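Local coordinates for hypothetical protein (Geobacillus stearothermophilus, PDB 1SFS) that is of unknown function but has a glycoside hydrolase-like domain and is possibly a bacterial lysozyme, at residues Ile127-Ile138 and Lys160-Ala170. Residues are numbered along the deposited sequence; the frame is centred on the assembly and turned at random. Where two conformers were deposited one is given.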
loop_
_atom_site.group_PDB
_atom_site.type_symbol
_atom_site.label_atom_id
_atom_site.label_comp_id
_atom_site.label_asym_id
_atom_site.label_seq_id
_atom_site.Cartn_x
_atom_site.Cartn_y
_atom_site.Cartn_z
ATOM N N ILE A 127 -7.581 -2.671 1.169
ATOM C CA ILE A 127 -9.043 -2.578 1.352
ATOM C C ILE A 127 -9.647 -2.271 0.013
ATOM O O ILE A 127 -9.724 -1.114 -0.405
ATOM C CB ILE A 127 -9.417 -1.560 2.405
ATOM C CG1 ILE A 127 -8.726 -1.826 3.750
ATOM C CG2 ILE A 127 -10.939 -1.521 2.549
ATOM C CD1 ILE A 127 -8.898 -0.806 4.838
ATOM N N GLU A 128 -10.084 -3.317 -0.690
ATOM C CA GLU A 128 -10.643 -3.050 -2.037
ATOM C C GLU A 128 -12.010 -2.401 -1.934
ATOM O O GLU A 128 -12.689 -2.518 -0.919
ATOM C CB GLU A 128 -10.622 -4.373 -2.827
ATOM C CG GLU A 128 -9.231 -5.003 -2.793
ATOM C CD GLU A 128 -8.816 -6.223 -3.569
ATOM O OE1 GLU A 128 -9.496 -7.265 -3.520
ATOM O OE2 GLU A 128 -7.743 -6.176 -4.193
ATOM N N ASP A 129 -12.437 -1.699 -2.980
ATOM C CA ASP A 129 -13.618 -0.855 -2.921
ATOM C C ASP A 129 -14.916 -1.609 -2.692
ATOM O O ASP A 129 -15.896 -0.954 -2.310
ATOM C CB ASP A 129 -13.723 -0.015 -4.156
ATOM C CG ASP A 129 -13.959 -0.728 -5.478
ATOM O OD1 ASP A 129 -14.064 0.053 -6.435
ATOM O OD2 ASP A 129 -14.033 -1.943 -5.566
ATOM N N PHE A 130 -14.966 -2.904 -2.869
ATOM C CA PHE A 130 -16.188 -3.668 -2.729
ATOM C C PHE A 130 -16.184 -4.382 -1.389
ATOM O O PHE A 130 -17.141 -5.105 -1.064
ATOM C CB PHE A 130 -16.318 -4.648 -3.888
ATOM C CG PHE A 130 -15.108 -5.564 -4.059
ATOM C CD1 PHE A 130 -14.961 -6.727 -3.338
ATOM C CD2 PHE A 130 -14.141 -5.209 -4.989
ATOM C CE1 PHE A 130 -13.870 -7.565 -3.537
ATOM C CE2 PHE A 130 -13.051 -6.019 -5.190
ATOM C CZ PHE A 130 -12.920 -7.187 -4.477
ATOM N N PHE A 131 -15.133 -4.226 -0.573
ATOM C CA PHE A 131 -15.161 -4.827 0.756
ATOM C C PHE A 131 -16.114 -4.111 1.669
ATOM O O PHE A 131 -16.215 -2.889 1.585
ATOM C CB PHE A 131 -13.788 -4.736 1.441
ATOM C CG PHE A 131 -12.694 -5.659 0.951
ATOM C CD1 PHE A 131 -11.546 -5.747 1.701
ATOM C CD2 PHE A 131 -12.801 -6.426 -0.170
ATOM C CE1 PHE A 131 -10.505 -6.538 1.288
ATOM C CE2 PHE A 131 -11.768 -7.228 -0.607
ATOM C CZ PHE A 131 -10.640 -7.305 0.182
ATOM N N ALA A 132 -16.747 -4.849 2.579
ATOM C CA ALA A 132 -17.343 -4.195 3.764
ATOM C C ALA A 132 -16.204 -3.659 4.608
ATOM O O ALA A 132 -15.219 -4.355 4.792
ATOM C CB ALA A 132 -18.176 -5.220 4.467
ATOM N N VAL A 133 -16.392 -2.457 5.152
ATOM C CA VAL A 133 -15.378 -1.817 5.991
ATOM C C VAL A 133 -16.077 -1.116 7.134
ATOM O O VAL A 133 -17.087 -0.421 6.889
ATOM C CB VAL A 133 -14.554 -0.710 5.268
ATOM C CG1 VAL A 133 -13.332 -0.342 6.116
ATOM C CG2 VAL A 133 -14.149 -1.076 3.908
ATOM N N ASP A 134 -15.545 -1.246 8.335
ATOM C CA ASP A 134 -16.088 -0.453 9.421
ATOM C C ASP A 134 -14.989 0.196 10.243
ATOM O O ASP A 134 -13.779 -0.131 10.128
ATOM C CB ASP A 134 -17.087 -1.233 10.271
ATOM C CG ASP A 134 -16.543 -2.299 11.158
ATOM O OD1 ASP A 134 -17.408 -3.018 11.770
ATOM O OD2 ASP A 134 -15.331 -2.480 11.332
ATOM N N ALA A 135 -15.376 1.173 11.033
ATOM C CA ALA A 135 -14.445 1.941 11.815
ATOM C C ALA A 135 -13.707 1.099 12.817
ATOM O O ALA A 135 -12.529 1.420 13.096
ATOM C CB ALA A 135 -15.223 3.047 12.518
ATOM N N ALA A 136 -14.316 0.088 13.382
ATOM C CA ALA A 136 -13.634 -0.746 14.371
ATOM C C ALA A 136 -12.459 -1.490 13.769
ATOM O O ALA A 136 -11.446 -1.670 14.438
ATOM C CB ALA A 136 -14.625 -1.716 15.041
ATOM N N TRP A 137 -12.600 -1.977 12.550
ATOM C CA TRP A 137 -11.485 -2.687 11.913
ATOM C C TRP A 137 -10.295 -1.756 11.722
ATOM O O TRP A 137 -9.154 -2.112 11.990
ATOM C CB TRP A 137 -11.951 -3.275 10.572
ATOM C CG TRP A 137 -11.000 -4.218 9.933
ATOM C CD1 TRP A 137 -11.154 -5.597 9.966
ATOM C CD2 TRP A 137 -9.823 -3.960 9.190
ATOM N NE1 TRP A 137 -10.130 -6.190 9.275
ATOM C CE2 TRP A 137 -9.301 -5.225 8.801
ATOM C CE3 TRP A 137 -9.116 -2.841 8.790
ATOM C CZ2 TRP A 137 -8.123 -5.358 8.047
ATOM C CZ3 TRP A 137 -7.947 -2.972 8.058
ATOM C CH2 TRP A 137 -7.476 -4.226 7.718
ATOM N N ILE A 138 -10.571 -0.549 11.222
ATOM C CA ILE A 138 -9.523 0.447 11.007
ATOM C C ILE A 138 -8.842 0.782 12.322
ATOM O O ILE A 138 -7.601 0.852 12.389
ATOM C CB ILE A 138 -10.066 1.672 10.305
ATOM C CG1 ILE A 138 -10.533 1.341 8.902
ATOM C CG2 ILE A 138 -9.031 2.797 10.289
ATOM C CD1 ILE A 138 -11.155 2.450 8.120
ATOM N N LYS A 160 -15.436 5.265 -3.387
ATOM C CA LYS A 160 -16.380 4.203 -3.700
ATOM C C LYS A 160 -16.319 3.216 -2.551
ATOM O O LYS A 160 -15.204 2.881 -2.143
ATOM C CB LYS A 160 -16.057 3.531 -5.035
ATOM C CG LYS A 160 -16.891 2.276 -5.292
ATOM C CD LYS A 160 -16.912 1.954 -6.791
ATOM C CE LYS A 160 -17.568 0.594 -7.029
ATOM N NZ LYS A 160 -18.932 0.493 -6.422
ATOM N N GLY A 161 -17.449 2.815 -2.050
ATOM C CA GLY A 161 -17.547 1.867 -0.958
ATOM C C GLY A 161 -17.377 2.519 0.375
ATOM O O GLY A 161 -17.295 3.752 0.501
ATOM N N ASP A 162 -17.315 1.698 1.387
ATOM C CA ASP A 162 -17.409 2.056 2.782
ATOM C C ASP A 162 -16.173 2.737 3.368
ATOM O O ASP A 162 -16.264 3.210 4.520
ATOM C CB ASP A 162 -17.702 0.752 3.566
ATOM C CG ASP A 162 -18.994 -0.012 3.589
ATOM O OD1 ASP A 162 -19.083 -1.230 4.122
ATOM O OD2 ASP A 162 -19.962 0.612 3.123
ATOM N N PHE A 163 -15.043 2.704 2.711
ATOM C CA PHE A 163 -13.804 3.124 3.370
ATOM C C PHE A 163 -13.868 4.533 3.929
ATOM O O PHE A 163 -13.466 4.764 5.083
ATOM C CB PHE A 163 -12.602 2.972 2.456
ATOM C CG PHE A 163 -11.351 3.536 3.083
ATOM C CD1 PHE A 163 -10.665 2.794 4.025
ATOM C CD2 PHE A 163 -10.893 4.789 2.752
ATOM C CE1 PHE A 163 -9.523 3.332 4.642
ATOM C CE2 PHE A 163 -9.788 5.319 3.389
ATOM C CZ PHE A 163 -9.077 4.600 4.318
ATOM N N ALA A 164 -14.246 5.505 3.125
ATOM C CA ALA A 164 -14.071 6.893 3.572
ATOM C C ALA A 164 -14.878 7.183 4.855
ATOM O O ALA A 164 -14.334 7.824 5.759
ATOM C CB ALA A 164 -14.455 7.847 2.456
ATOM N N ALA A 165 -16.114 6.745 4.914
ATOM C CA ALA A 165 -16.913 6.993 6.110
ATOM C C ALA A 165 -16.340 6.253 7.296
ATOM O O ALA A 165 -16.351 6.776 8.429
ATOM C CB ALA A 165 -18.386 6.672 5.862
ATOM N N ALA A 166 -15.900 5.000 7.111
ATOM C CA ALA A 166 -15.314 4.232 8.190
ATOM C C ALA A 166 -14.066 4.902 8.747
ATOM O O ALA A 166 -13.855 4.976 9.951
ATOM C CB ALA A 166 -15.012 2.814 7.701
ATOM N N TYR A 167 -13.204 5.372 7.829
ATOM C CA TYR A 167 -12.007 6.052 8.204
ATOM C C TYR A 167 -12.313 7.312 8.978
ATOM O O TYR A 167 -11.723 7.587 10.021
ATOM C CB TYR A 167 -11.144 6.348 6.920
ATOM C CG TYR A 167 -9.952 7.194 7.237
ATOM C CD1 TYR A 167 -8.775 6.652 7.773
ATOM C CD2 TYR A 167 -10.012 8.566 7.038
ATOM C CE1 TYR A 167 -7.703 7.483 8.078
ATOM C CE2 TYR A 167 -8.958 9.380 7.379
ATOM C CZ TYR A 167 -7.800 8.839 7.886
ATOM O OH TYR A 167 -6.735 9.634 8.265
ATOM N N CYS A 168 -13.241 8.133 8.467
ATOM C CA CYS A 168 -13.535 9.412 9.151
ATOM C C CYS A 168 -14.178 9.152 10.515
ATOM O O CYS A 168 -13.871 9.900 11.464
ATOM C CB CYS A 168 -14.323 10.329 8.292
ATOM S SG CYS A 168 -13.353 10.946 6.850
ATOM N N GLU A 169 -15.012 8.119 10.664
ATOM C CA GLU A 169 -15.532 7.787 11.977
ATOM C C GLU A 169 -14.397 7.366 12.881
ATOM O O GLU A 169 -14.320 7.780 14.060
ATOM C CB GLU A 169 -16.582 6.696 11.870
ATOM C CG GLU A 169 -17.004 6.152 13.207
ATOM C CD GLU A 169 -18.014 5.037 13.191
ATOM O OE1 GLU A 169 -18.261 4.466 14.313
ATOM O OE2 GLU A 169 -18.599 4.766 12.121
ATOM N N ALA A 170 -13.479 6.535 12.389
ATOM C CA ALA A 170 -12.356 6.108 13.222
ATOM C C ALA A 170 -11.538 7.285 13.697
ATOM O O ALA A 170 -11.101 7.344 14.856
ATOM C CB ALA A 170 -11.507 5.106 12.459
HETATM O O HOH W 1 -17.858 -1.065 0.601
HETATM O O HOH W 2 -18.077 2.251 10.579
#
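Two neighbouring beta-alpha connections of the glycoside hydrolase-like domain meet here: the loop from strand 122-126 into helix 135-145 lies along the loop that follows strand 151-156 and the helix 163-173 it enters. I138 is the knob of a knobs-into-holes contact, seated among F163, A166, Y167 and A170. Its CG1 is anti to the carbonyl carbon (chi1 -65°), which carries CD1 to 3.9 Å from F163 CE1, while CG2 meets the methyl of A170. I127 CD1 joins at the same ring, 4.1 Å from F163 CD1, and L154 of strand 151-156 also touches F163. Small residues allow the backbones to come close: A135 and A166 have CA atoms 4.4 Å apart, and A135 CB rests 3.5 Å from A166 O.

The one direct hydrogen bond between the segments runs from V133 N to the anti lone pair of D162 OD1, 3.1 Å long and nearly straight at 165°. Water supplies two further links, one joining F131 O to D162 N, the other A135 N to E169 OE2; E169 OE1 pairs with R173. At the outer end, in the conformer given for K160, D129 OD1 lies 3.4 Å from K160 CD, whereas K160 NZ is 4.9 Å from it, so any attraction is tentative and probably long-range. Replacing D129 with an alanine removes the carboxylate, which is likely to cost K160 CD and CE their contact with it and the ammonium a nearby opposite charge. The contact is thus mainly apolar packing, edged at both helices and loops by a single direct hydrogen bond and two bridging waters.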